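Local coordinates for protein ferric-chelate reductase (NAD(P)H) (Archaeoglobus fulgidus, PDB 1I0R) that reduces chelated ferric iron with NADH or NADPH as electron donor, releasing ferrous iron, and binds FMN as a homodimer, at residues B[13-18]-B[103-108]; B[25-30]-B[48-53]; B[43-48]-B[124-129]; B[110-115]-B[137-142]. All blocks are in the same frame, centred on the assembly; numbering follows the deposited sequence.

Contact 1 of 4, residues B[13-18]-B[103-108]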
loop_
_atom_site.group_PDB
_atom_site.type_symbol
_atom_site.label_atom_id
_atom_site.label_comp_id
_atom_site.label_asym_id
_atom_site.label_seq_id
_atom_site.Cartn_x
_atom_site.Cartn_y
_atom_site.Cartn_z
ATOM N N LEU B 13 1.616 -5.827 7.260
ATOM C CA LEU B 13 1.006 -7.168 7.432
ATOM C C LEU B 13 -0.171 -6.950 8.390
ATOM O O LEU B 13 -0.034 -6.331 9.445
ATOM C CB LEU B 13 1.990 -8.204 7.994
ATOM C CG LEU B 13 1.515 -9.618 7.619
ATOM C CD1 LEU B 13 1.610 -9.829 6.081
ATOM C CD2 LEU B 13 2.369 -10.657 8.349
ATOM N N TYR B 14 -1.330 -7.464 7.989
ATOM C CA TYR B 14 -2.573 -7.212 8.713
ATOM C C TYR B 14 -3.470 -8.419 8.780
ATOM O O TYR B 14 -3.276 -9.395 8.062
ATOM C CB TYR B 14 -3.387 -6.136 7.962
ATOM C CG TYR B 14 -2.590 -4.943 7.445
ATOM C CD1 TYR B 14 -1.927 -4.985 6.219
ATOM C CD2 TYR B 14 -2.473 -3.805 8.218
ATOM C CE1 TYR B 14 -1.150 -3.893 5.780
ATOM C CE2 TYR B 14 -1.709 -2.721 7.798
ATOM C CZ TYR B 14 -1.049 -2.771 6.583
ATOM O OH TYR B 14 -0.262 -1.682 6.240
ATOM N N ILE B 15 -4.442 -8.334 9.685
ATOM C CA ILE B 15 -5.491 -9.325 9.736
ATOM C C ILE B 15 -6.694 -8.509 9.271
ATOM O O ILE B 15 -6.951 -7.410 9.809
ATOM C CB ILE B 15 -5.851 -9.813 11.157
ATOM C CG1 ILE B 15 -4.649 -10.381 11.896
ATOM C CG2 ILE B 15 -6.960 -10.885 11.022
ATOM C CD1 ILE B 15 -5.029 -10.884 13.319
ATOM N N VAL B 16 -7.415 -9.003 8.267
ATOM C CA VAL B 16 -8.628 -8.324 7.788
ATOM C C VAL B 16 -9.796 -9.210 8.244
ATOM O O VAL B 16 -9.810 -10.418 7.970
ATOM C CB VAL B 16 -8.642 -8.156 6.242
ATOM C CG1 VAL B 16 -9.966 -7.538 5.778
ATOM C CG2 VAL B 16 -7.462 -7.238 5.816
ATOM N N THR B 17 -10.768 -8.606 8.936
ATOM C CA THR B 17 -11.890 -9.379 9.477
ATOM C C THR B 17 -13.266 -8.926 9.016
ATOM O O THR B 17 -13.454 -7.795 8.560
ATOM C CB THR B 17 -11.872 -9.323 11.021
ATOM O OG1 THR B 17 -11.874 -7.952 11.444
ATOM C CG2 THR B 17 -10.637 -10.017 11.580
ATOM N N SER B 18 -14.249 -9.825 9.123
ATOM C CA SER B 18 -15.608 -9.477 8.755
ATOM C C SER B 18 -16.494 -10.521 9.407
ATOM O O SER B 18 -15.997 -11.366 10.134
ATOM C CB SER B 18 -15.807 -9.488 7.237
ATOM O OG SER B 18 -17.022 -8.859 6.899
ATOM N N PRO B 103 -15.674 -8.452 13.918
ATOM C CA PRO B 103 -14.826 -8.746 15.065
ATOM C C PRO B 103 -13.511 -7.982 14.880
ATOM O O PRO B 103 -12.857 -8.123 13.842
ATOM C CB PRO B 103 -14.636 -10.265 14.975
ATOM C CG PRO B 103 -14.656 -10.521 13.529
ATOM C CD PRO B 103 -15.759 -9.611 13.008
ATOM N N LEU B 104 -13.133 -7.162 15.852
ATOM C CA LEU B 104 -11.879 -6.412 15.772
ATOM C C LEU B 104 -10.861 -7.142 16.631
ATOM O O LEU B 104 -10.963 -7.134 17.873
ATOM C CB LEU B 104 -12.076 -4.986 16.294
ATOM C CG LEU B 104 -13.156 -4.234 15.512
ATOM C CD1 LEU B 104 -13.676 -3.036 16.322
ATOM C CD2 LEU B 104 -12.556 -3.801 14.153
ATOM N N VAL B 105 -9.884 -7.785 15.978
ATOM C CA VAL B 105 -8.856 -8.525 16.707
ATOM C C VAL B 105 -7.829 -7.577 17.317
ATOM O O VAL B 105 -7.138 -6.843 16.600
ATOM C CB VAL B 105 -8.139 -9.542 15.792
ATOM C CG1 VAL B 105 -7.015 -10.238 16.550
ATOM C CG2 VAL B 105 -9.129 -10.576 15.288
ATOM N N THR B 106 -7.717 -7.595 18.644
ATOM C CA THR B 106 -6.796 -6.709 19.342
ATOM C C THR B 106 -5.495 -7.373 19.732
ATOM O O THR B 106 -4.501 -6.690 20.008
ATOM C CB THR B 106 -7.451 -6.111 20.600
ATOM O OG1 THR B 106 -7.997 -7.179 21.385
ATOM C CG2 THR B 106 -8.594 -5.171 20.215
ATOM N N GLN B 107 -5.493 -8.702 19.736
ATOM C CA GLN B 107 -4.277 -9.430 20.100
ATOM C C GLN B 107 -3.168 -9.189 19.079
ATOM O O GLN B 107 -3.384 -9.345 17.882
ATOM C CB GLN B 107 -4.550 -10.922 20.200
ATOM C CG GLN B 107 -3.517 -11.649 21.063
ATOM C CD GLN B 107 -3.888 -13.101 21.292
ATOM O OE1 GLN B 107 -5.067 -13.458 21.281
ATOM N NE2 GLN B 107 -2.878 -13.947 21.500
ATOM N N HIS B 108 -1.993 -8.817 19.579
ATOM C CA HIS B 108 -0.812 -8.535 18.758
ATOM C C HIS B 108 -1.005 -7.379 17.791
ATOM O O HIS B 108 -0.256 -7.251 16.820
ATOM C CB HIS B 108 -0.393 -9.784 17.981
ATOM C CG HIS B 108 -0.011 -10.927 18.867
ATOM N ND1 HIS B 108 1.022 -10.843 19.776
ATOM C CD2 HIS B 108 -0.568 -12.149 19.036
ATOM C CE1 HIS B 108 1.081 -11.965 20.474
ATOM N NE2 HIS B 108 0.128 -12.774 20.045
HETATM O O HOH W 1 -9.683 -6.902 13.207
#
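Thr17 and Val105 meet obliquely, methyl to methyl, with CG2 of Thr17 4.0 Å from CG2 of Val105. The other methyl of Val105, CG1, takes the tip of Ile15, whose CD1 lies 3.8 Å away; these two side chains cross at about a right angle. Thr17 turns its hydroxyl to Pro103. With chi1 at 55°, OG1 sits between the backbone N and the carbonyl carbon and donates to Pro103 O over 2.6 Å, at a C=O...O angle of 166°, nearly in line with the carbonyl. A water gives a second bond to Thr17 OG1 (3.0 Å) and accepts from Val105 N (2.9 Å). The pyrrolidine ring of Pro103 covers the backbone beyond, its CD 3.4 Å from Ser18 O. No backbone hydrogen bond joins the segments; strand 14-20 pairs in the barrel through Val16 with Gln27 and Ile15 with Ser65, and Val105 O accepts from Ser65 OG. An alanine at Thr17 would probably leave Pro103 O without its donor and the water without one of its acceptors. The polar link between these two antiparallel strands, which are not sheet partners, thus runs through the buried Thr17 hydroxyl, directly to Pro103 O and by way of the water to Val105 N.

Contact 2 of 4, residues B[25-30]-B[48-53]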
loop_
_atom_site.group_PDB
_atom_site.type_symbol
_atom_site.label_atom_id
_atom_site.label_comp_id
_atom_site.label_asym_id
_atom_site.label_seq_id
_atom_site.Cartn_x
_atom_site.Cartn_y
_atom_site.Cartn_z
ATOM N N CYS B 25 -15.074 -14.108 10.317
ATOM C CA CYS B 25 -14.091 -14.500 9.305
ATOM C C CYS B 25 -12.869 -13.599 9.431
ATOM O O CYS B 25 -12.962 -12.481 9.935
ATOM C CB CYS B 25 -14.638 -14.333 7.894
ATOM S SG CYS B 25 -16.034 -15.396 7.424
ATOM N N GLY B 26 -11.723 -14.098 8.999
ATOM C CA GLY B 26 -10.523 -13.274 9.063
ATOM C C GLY B 26 -9.432 -13.897 8.220
ATOM O O GLY B 26 -9.383 -15.108 8.067
ATOM N N GLN B 27 -8.565 -13.066 7.648
ATOM C CA GLN B 27 -7.465 -13.573 6.844
ATOM C C GLN B 27 -6.283 -12.620 6.956
ATOM O O GLN B 27 -6.453 -11.439 7.266
ATOM C CB GLN B 27 -7.850 -13.679 5.364
ATOM C CG GLN B 27 -8.015 -12.331 4.688
ATOM C CD GLN B 27 -8.016 -12.400 3.162
ATOM O OE1 GLN B 27 -9.052 -12.632 2.539
ATOM N NE2 GLN B 27 -6.844 -12.185 2.554
ATOM N N ILE B 28 -5.084 -13.145 6.751
ATOM C CA ILE B 28 -3.903 -12.280 6.748
ATOM C C ILE B 28 -3.900 -11.610 5.382
ATOM O O ILE B 28 -4.282 -12.208 4.373
ATOM C CB ILE B 28 -2.597 -13.100 6.887
ATOM C CG1 ILE B 28 -2.483 -13.672 8.306
ATOM C CG2 ILE B 28 -1.382 -12.210 6.601
ATOM C CD1 ILE B 28 -2.561 -12.624 9.418
ATOM N N ALA B 29 -3.474 -10.352 5.338
ATOM C CA ALA B 29 -3.418 -9.625 4.077
ATOM C C ALA B 29 -2.258 -8.648 4.148
ATOM O O ALA B 29 -1.901 -8.176 5.230
ATOM C CB ALA B 29 -4.719 -8.844 3.854
ATOM N N ASN B 30 -1.674 -8.322 2.993
ATOM C CA ASN B 30 -0.624 -7.304 3.010
ATOM C C ASN B 30 -1.107 -6.065 2.237
ATOM O O ASN B 30 -0.530 -4.979 2.368
ATOM C CB ASN B 30 0.707 -7.860 2.431
ATOM C CG ASN B 30 0.656 -8.119 0.932
ATOM O OD1 ASN B 30 -0.408 -8.284 0.345
ATOM N ND2 ASN B 30 1.833 -8.168 0.304
ATOM N N LYS B 48 -10.956 -13.362 -4.509
ATOM C CA LYS B 48 -12.342 -13.828 -4.619
ATOM C C LYS B 48 -12.610 -15.224 -4.099
ATOM O O LYS B 48 -13.758 -15.562 -3.792
ATOM C CB LYS B 48 -12.815 -13.737 -6.066
ATOM C CG LYS B 48 -13.088 -12.310 -6.516
ATOM C CD LYS B 48 -13.517 -12.271 -7.970
ATOM C CE LYS B 48 -13.810 -10.843 -8.384
ATOM N NZ LYS B 48 -14.282 -10.736 -9.792
ATOM N N GLU B 49 -11.560 -16.021 -3.974
ATOM C CA GLU B 49 -11.718 -17.394 -3.491
ATOM C C GLU B 49 -11.745 -17.521 -1.966
ATOM O O GLU B 49 -12.073 -18.586 -1.436
ATOM C CB GLU B 49 -10.596 -18.267 -4.059
ATOM C CG GLU B 49 -10.563 -18.285 -5.579
ATOM C CD GLU B 49 -9.457 -19.157 -6.144
ATOM O OE1 GLU B 49 -8.270 -18.922 -5.806
ATOM O OE2 GLU B 49 -9.774 -20.078 -6.938
ATOM N N ASN B 50 -11.424 -16.441 -1.262
ATOM C CA ASN B 50 -11.383 -16.454 0.205
ATOM C C ASN B 50 -12.721 -16.224 0.905
ATOM O O ASN B 50 -13.557 -15.462 0.436
ATOM C CB ASN B 50 -10.396 -15.397 0.729
ATOM C CG ASN B 50 -9.029 -15.497 0.085
ATOM O OD1 ASN B 50 -8.688 -16.505 -0.541
ATOM N ND2 ASN B 50 -8.231 -14.451 0.247
ATOM N N ASP B 51 -12.921 -16.878 2.047
ATOM C CA ASP B 51 -14.165 -16.688 2.773
ATOM C C ASP B 51 -14.338 -15.260 3.284
ATOM O O ASP B 51 -15.464 -14.750 3.345
ATOM C CB ASP B 51 -14.264 -17.668 3.951
ATOM C CG ASP B 51 -14.345 -19.117 3.502
ATOM O OD1 ASP B 51 -15.059 -19.410 2.514
ATOM O OD2 ASP B 51 -13.700 -19.977 4.153
ATOM N N THR B 52 -13.231 -14.607 3.642
ATOM C CA THR B 52 -13.306 -13.240 4.142
ATOM C C THR B 52 -13.793 -12.326 3.016
ATOM O O THR B 52 -14.566 -11.395 3.258
ATOM C CB THR B 52 -11.935 -12.781 4.702
ATOM O OG1 THR B 52 -11.528 -13.674 5.755
ATOM C CG2 THR B 52 -12.032 -11.369 5.296
ATOM N N HIS B 53 -13.354 -12.590 1.786
ATOM C CA HIS B 53 -13.813 -11.787 0.655
ATOM C C HIS B 53 -15.351 -11.846 0.605
ATOM O O HIS B 53 -16.036 -10.818 0.524
ATOM C CB HIS B 53 -13.233 -12.339 -0.668
ATOM C CG HIS B 53 -13.945 -11.846 -1.894
ATOM N ND1 HIS B 53 -13.517 -10.757 -2.633
ATOM C CD2 HIS B 53 -15.091 -12.266 -2.482
ATOM C CE1 HIS B 53 -14.372 -10.526 -3.613
ATOM N NE2 HIS B 53 -15.338 -11.430 -3.540
#
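Thr52 presses its hydroxyl against the backbone of strand 23-37, and this is the close-packed part of the contact. OG1 lies 3.2 Å from Gly26 C and 3.8 Å from Cys25 CB. It also approaches Gly26 N and O, but at angles too poor for hydrogen bonds; Lys89, another FMN-binding residue, donates to Gly26 O. CB of Thr52 faces the side chain of Gln27, 3.9 Å from its CG, and the two side chains cross obliquely. Gln27 starts with CG between the backbone N and the carbonyl carbon (chi1 70°) and then runs out extended, which brings its amide to Asn50. There ND2 of Asn50 donates to OE1 of Gln27 over 3.0 Å, with an N-H...O angle of 153°; the donor stands above the carbonyl plane, and the two amides are turned 60° against each other. NE2 of Gln27 in turn donates to Ile28 O over 3.1 Å, so both ends of this amide are held and its rotation is fixed. The contact seats the first turn of helix 51-59, with Asn50 at its N-cap position, on a strand of the antiparallel barrel, and Gln27, Asn50, Asp51 and Thr52 all belong to the FMN site. Toward solvent the fit loosens. SG of Cys25 is anti to its own carbonyl carbon, and its nearest atom in 48-53 is Asp51 O, at 4.2 Å. The carboxylate of exposed Asp51 has its salt bridge with Arg82, which also binds FMN.

Contact 3 of 4, residues B[43-48]-B[124-129]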
loop_
_atom_site.group_PDB
_atom_site.type_symbol
_atom_site.label_atom_id
_atom_site.label_comp_id
_atom_site.label_asym_id
_atom_site.label_seq_id
_atom_site.Cartn_x
_atom_site.Cartn_y
_atom_site.Cartn_z
ATOM N N ALA B 43 -8.620 1.018 1.813
ATOM C CA ALA B 43 -8.855 -0.027 0.827
ATOM C C ALA B 43 -8.218 -1.340 1.271
ATOM O O ALA B 43 -7.138 -1.345 1.880
ATOM C CB ALA B 43 -8.266 0.384 -0.522
ATOM N N VAL B 44 -8.919 -2.447 1.004
ATOM C CA VAL B 44 -8.358 -3.773 1.269
ATOM C C VAL B 44 -8.619 -4.580 0.003
ATOM O O VAL B 44 -9.715 -4.549 -0.530
ATOM C CB VAL B 44 -8.996 -4.516 2.518
ATOM C CG1 VAL B 44 -8.708 -3.736 3.809
ATOM C CG2 VAL B 44 -10.476 -4.662 2.365
ATOM N N CYS B 45 -7.599 -5.273 -0.504
ATOM C CA CYS B 45 -7.766 -6.053 -1.728
ATOM C C CYS B 45 -7.735 -7.529 -1.333
ATOM O O CYS B 45 -6.726 -8.014 -0.842
ATOM C CB CYS B 45 -6.635 -5.712 -2.709
ATOM S SG CYS B 45 -6.908 -6.343 -4.370
ATOM N N LEU B 46 -8.866 -8.210 -1.547
ATOM C CA LEU B 46 -9.034 -9.620 -1.169
ATOM C C LEU B 46 -9.307 -10.525 -2.359
ATOM O O LEU B 46 -10.043 -10.156 -3.266
ATOM C CB LEU B 46 -10.216 -9.744 -0.203
ATOM C CG LEU B 46 -10.144 -8.773 0.978
ATOM C CD1 LEU B 46 -11.456 -8.809 1.810
ATOM C CD2 LEU B 46 -8.953 -9.176 1.845
ATOM N N ASN B 47 -8.722 -11.722 -2.318
ATOM C CA ASN B 47 -8.901 -12.712 -3.378
ATOM C C ASN B 47 -10.327 -13.276 -3.339
ATOM O O ASN B 47 -10.838 -13.626 -2.265
ATOM C CB ASN B 47 -7.885 -13.830 -3.199
ATOM C CG ASN B 47 -7.920 -14.824 -4.341
ATOM O OD1 ASN B 47 -8.954 -15.454 -4.602
ATOM N ND2 ASN B 47 -6.804 -14.958 -5.041
ATOM N N LYS B 48 -10.956 -13.362 -4.509
ATOM C CA LYS B 48 -12.342 -13.828 -4.619
ATOM C C LYS B 48 -12.610 -15.224 -4.099
ATOM O O LYS B 48 -13.758 -15.562 -3.792
ATOM C CB LYS B 48 -12.815 -13.737 -6.066
ATOM C CG LYS B 48 -13.088 -12.310 -6.516
ATOM C CD LYS B 48 -13.517 -12.271 -7.970
ATOM C CE LYS B 48 -13.810 -10.843 -8.384
ATOM N NZ LYS B 48 -14.282 -10.736 -9.792
ATOM N N GLY B 124 -10.756 -8.394 -11.314
ATOM C CA GLY B 124 -10.556 -9.722 -11.873
ATOM C C GLY B 124 -10.541 -10.842 -10.851
ATOM O O GLY B 124 -11.592 -11.334 -10.402
ATOM N N THR B 125 -9.343 -11.250 -10.473
ATOM C CA THR B 125 -9.175 -12.313 -9.493
ATOM C C THR B 125 -9.439 -11.864 -8.068
ATOM O O THR B 125 -9.599 -12.692 -7.170
ATOM C CB THR B 125 -7.759 -12.868 -9.554
ATOM O OG1 THR B 125 -6.826 -11.786 -9.415
ATOM C CG2 THR B 125 -7.504 -13.506 -10.904
ATOM N N HIS B 126 -9.470 -10.551 -7.869
ATOM C CA HIS B 126 -9.662 -9.953 -6.541
ATOM C C HIS B 126 -10.664 -8.819 -6.612
ATOM O O HIS B 126 -11.008 -8.329 -7.692
ATOM C CB HIS B 126 -8.353 -9.307 -6.048
ATOM C CG HIS B 126 -7.226 -10.260 -5.845
ATOM N ND1 HIS B 126 -6.551 -10.364 -4.646
ATOM C CD2 HIS B 126 -6.613 -11.112 -6.700
ATOM C CE1 HIS B 126 -5.568 -11.240 -4.774
ATOM N NE2 HIS B 126 -5.585 -11.706 -6.010
ATOM N N THR B 127 -11.112 -8.381 -5.440
ATOM C CA THR B 127 -11.989 -7.223 -5.336
ATOM C C THR B 127 -11.280 -6.241 -4.399
ATOM O O THR B 127 -10.759 -6.648 -3.347
ATOM C CB THR B 127 -13.373 -7.538 -4.703
ATOM O OG1 THR B 127 -14.058 -8.491 -5.520
ATOM C CG2 THR B 127 -14.218 -6.274 -4.618
ATOM N N LEU B 128 -11.209 -4.972 -4.797
ATOM C CA LEU B 128 -10.640 -3.966 -3.919
ATOM C C LEU B 128 -11.853 -3.307 -3.238
ATOM O O LEU B 128 -12.707 -2.701 -3.898
ATOM C CB LEU B 128 -9.845 -2.921 -4.721
ATOM C CG LEU B 128 -9.069 -1.905 -3.872
ATOM C CD1 LEU B 128 -7.896 -2.535 -3.211
ATOM C CD2 LEU B 128 -8.578 -0.785 -4.740
ATOM N N PHE B 129 -11.958 -3.458 -1.916
ATOM C CA PHE B 129 -13.077 -2.875 -1.188
ATOM C C PHE B 129 -12.653 -1.533 -0.641
ATOM O O PHE B 129 -11.593 -1.440 -0.041
ATOM C CB PHE B 129 -13.498 -3.778 -0.003
ATOM C CG PHE B 129 -14.047 -5.111 -0.423
ATOM C CD1 PHE B 129 -13.221 -6.233 -0.487
ATOM C CD2 PHE B 129 -15.389 -5.230 -0.774
ATOM C CE1 PHE B 129 -13.730 -7.486 -0.901
ATOM C CE2 PHE B 129 -15.913 -6.466 -1.191
ATOM C CZ PHE B 129 -15.087 -7.588 -1.253
HETATM O O HOH W 2 -9.602 -15.503 -7.441
#
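Leu46 and Phe129 form the apolar centre on one face of this strand pair, their side chains crossing at about a right angle with CD1 of Leu46 3.8 Å from CE1 of the ring. Val44 extends the same face through CG2, beside Phe129 CB, and CG2 of Thr127 lies over one face of the phenyl ring. On the opposite face CD1 of Leu128 is squeezed to 3.5 Å from Cys45 CB; Leu128 also packs on Leu128 of the second subunit. Between the faces, Val44 with Phe129 and Leu46 with Thr127 are hydrogen-bonded antiparallel pairs, each closed by two backbone bonds. Farther out, the imidazole of NADP-binding His126 lies with one face against CA of Asn47, a CH-pi contact of 3.9 Å to the ring centroid. OD1 of Asn47 accepts from Glu49 N and shares a water with Thr125 O, the water lying 2.9 Å from OD1. At the polar edge Lys48 N donates to Thr125 O (3.1 Å), and its side chain, extended beyond CG, brings NZ to 2.8 Å from Gly124 O. Asp122 completes the grip on the ammonium with a salt bridge. A methionine in place of Lys48 would probably leave Asp122 without its opposite charge and Gly124 O without this donor. The ammonium thus joins the FMN-binding residues after strand 40-47 to the turn before His126.

Contact 4 of 4, residues B[110-115]-B[137-142]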
loop_
_atom_site.group_PDB
_atom_site.type_symbol
_atom_site.label_atom_id
_atom_site.label_comp_id
_atom_site.label_asym_id
_atom_site.label_seq_id
_atom_site.Cartn_x
_atom_site.Cartn_y
_atom_site.Cartn_z
ATOM N N VAL B 110 -1.097 -3.307 16.906
ATOM C CA VAL B 110 -0.616 -1.998 17.310
ATOM C C VAL B 110 -1.801 -1.033 17.195
ATOM O O VAL B 110 -1.896 -0.051 17.934
ATOM C CB VAL B 110 0.556 -1.539 16.400
ATOM C CG1 VAL B 110 1.010 -0.122 16.783
ATOM C CG2 VAL B 110 1.716 -2.531 16.508
ATOM N N ALA B 111 -2.717 -1.330 16.271
ATOM C CA ALA B 111 -3.909 -0.518 16.058
ATOM C C ALA B 111 -5.001 -1.334 15.365
ATOM O O ALA B 111 -4.719 -2.366 14.759
ATOM C CB ALA B 111 -3.572 0.708 15.188
ATOM N N VAL B 112 -6.241 -0.876 15.483
ATOM C CA VAL B 112 -7.380 -1.499 14.818
ATOM C C VAL B 112 -8.210 -0.415 14.162
ATOM O O VAL B 112 -8.309 0.709 14.674
ATOM C CB VAL B 112 -8.280 -2.336 15.781
ATOM C CG1 VAL B 112 -7.536 -3.593 16.198
ATOM C CG2 VAL B 112 -8.690 -1.514 17.007
ATOM N N ILE B 113 -8.783 -0.747 13.007
ATOM C CA ILE B 113 -9.607 0.176 12.252
ATOM C C ILE B 113 -10.870 -0.552 11.855
ATOM O O ILE B 113 -10.819 -1.734 11.512
ATOM C CB ILE B 113 -8.852 0.618 10.962
ATOM C CG1 ILE B 113 -7.541 1.297 11.358
ATOM C CG2 ILE B 113 -9.733 1.486 10.092
ATOM C CD1 ILE B 113 -6.587 1.495 10.173
ATOM N N GLU B 114 -12.001 0.148 11.921
ATOM C CA GLU B 114 -13.284 -0.422 11.541
ATOM C C GLU B 114 -13.790 0.417 10.372
ATOM O O GLU B 114 -13.683 1.656 10.401
ATOM C CB GLU B 114 -14.240 -0.355 12.741
ATOM C CG GLU B 114 -15.615 -0.896 12.497
ATOM C CD GLU B 114 -16.461 -0.896 13.771
ATOM O OE1 GLU B 114 -16.143 -0.129 14.709
ATOM O OE2 GLU B 114 -17.442 -1.660 13.815
ATOM N N ALA B 115 -14.324 -0.236 9.337
ATOM C CA ALA B 115 -14.806 0.497 8.157
ATOM C C ALA B 115 -16.090 -0.051 7.536
ATOM O O ALA B 115 -16.364 -1.246 7.631
ATOM C CB ALA B 115 -13.676 0.528 7.071
ATOM N N GLU B 137 -8.328 2.994 16.581
ATOM C CA GLU B 137 -7.630 3.232 17.832
ATOM C C GLU B 137 -6.229 2.641 17.861
ATOM O O GLU B 137 -5.957 1.605 17.234
ATOM C CB GLU B 137 -8.456 2.681 18.997
ATOM C CG GLU B 137 -8.711 1.181 18.966
ATOM C CD GLU B 137 -9.714 0.755 20.039
ATOM O OE1 GLU B 137 -10.889 0.473 19.699
ATOM O OE2 GLU B 137 -9.319 0.729 21.226
ATOM N N VAL B 138 -5.328 3.327 18.557
ATOM C CA VAL B 138 -3.968 2.840 18.711
ATOM C C VAL B 138 -4.031 2.047 20.010
ATOM O O VAL B 138 -4.524 2.554 21.017
ATOM C CB VAL B 138 -2.956 3.989 18.846
ATOM C CG1 VAL B 138 -1.573 3.417 19.114
ATOM C CG2 VAL B 138 -2.942 4.820 17.559
ATOM N N LEU B 139 -3.549 0.807 19.982
ATOM C CA LEU B 139 -3.612 -0.077 21.149
ATOM C C LEU B 139 -2.288 -0.309 21.867
ATOM O O LEU B 139 -2.263 -0.582 23.075
ATOM C CB LEU B 139 -4.157 -1.439 20.724
ATOM C CG LEU B 139 -5.486 -1.444 19.972
ATOM C CD1 LEU B 139 -5.750 -2.846 19.433
ATOM C CD2 LEU B 139 -6.608 -0.974 20.893
ATOM N N LYS B 140 -1.195 -0.226 21.125
ATOM C CA LYS B 140 0.121 -0.475 21.694
ATOM C C LYS B 140 1.167 0.470 21.146
ATOM O O LYS B 140 1.021 1.046 20.066
ATOM C CB LYS B 140 0.578 -1.903 21.385
ATOM C CG LYS B 140 -0.407 -3.005 21.738
ATOM C CD LYS B 140 -0.030 -4.311 21.018
ATOM C CE LYS B 140 1.355 -4.834 21.403
ATOM N NZ LYS B 140 1.365 -5.583 22.698
ATOM N N ASP B 141 2.244 0.575 21.912
ATOM C CA ASP B 141 3.386 1.412 21.606
ATOM C C ASP B 141 4.354 0.689 20.655
ATOM O O ASP B 141 5.291 1.285 20.133
ATOM C CB ASP B 141 4.069 1.742 22.940
ATOM C CG ASP B 141 5.288 2.610 22.785
ATOM O OD1 ASP B 141 6.249 2.182 22.106
ATOM O OD2 ASP B 141 5.290 3.723 23.359
ATOM N N ALA B 142 4.105 -0.593 20.413
ATOM C CA ALA B 142 4.970 -1.430 19.578
ATOM C C ALA B 142 5.200 -1.048 18.113
ATOM O O ALA B 142 4.381 -0.367 17.495
ATOM C CB ALA B 142 4.479 -2.863 19.640
#
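Val112 and Glu137 lie side by side and point the same way, a hydrogen-bonded antiparallel pair whose backbones exchange two bonds, Val112 N to Glu137 O and Glu137 N to Val112 O, both 3.0 Å. From CB of Val112 the side chain forks. CG1, anti to the carbonyl carbon (chi1 -71°), reaches CD1 of Leu139 at 3.8 Å, the two side chains crossing at about a right angle. CG2, between the backbone N and the carbonyl carbon, presses on the aliphatic part of Glu137, 3.3 Å from its CG and 3.9 Å from its CD. The carboxylate beyond is engaged by Lys96 in a salt bridge through OE1. One residue back, Ala111 faces Val138 as a non-hydrogen-bonded pair on the other side of the sheet, where Ala5 and Asp2 of the second subunit pack. Past this pair the regular ladder ends: Val110 O accepts from both Leu139 N (2.8 Å) and Lys140 N (3.3 Å), which approach it from the same face of its carbonyl plane. The chain then bends round Val110, whose CG1 comes 3.5 Å from Ala142 O. This is the open end of the beta hairpin formed by strands 109-122 and 126-138, adjacent strands of the six-stranded antiparallel barrel.

In the fold
From the N terminus, strand 14-20 opens the loop that contact 1 closes 85 residues later at strand 103-105. Contact 2 is nested within that loop, joining strand 23-37 to the start of helix 51-59. Contact 3 begins inside both earlier loops, on strand 40-47, but closes on strand 126-138, so it crosses each of them; it shares Lys48 with contact 2. Contact 4 follows contacts 1 and 2 in series and crosses contact 3, with strand 126-138 common to contacts 3 and 4. The centres of contacts 3 and 4 are about 23 Å apart. Together the four tie the barrel strands to one another, to helix 51-59 and to the short strand 103-105; contacts 3 and 4 also border the second subunit.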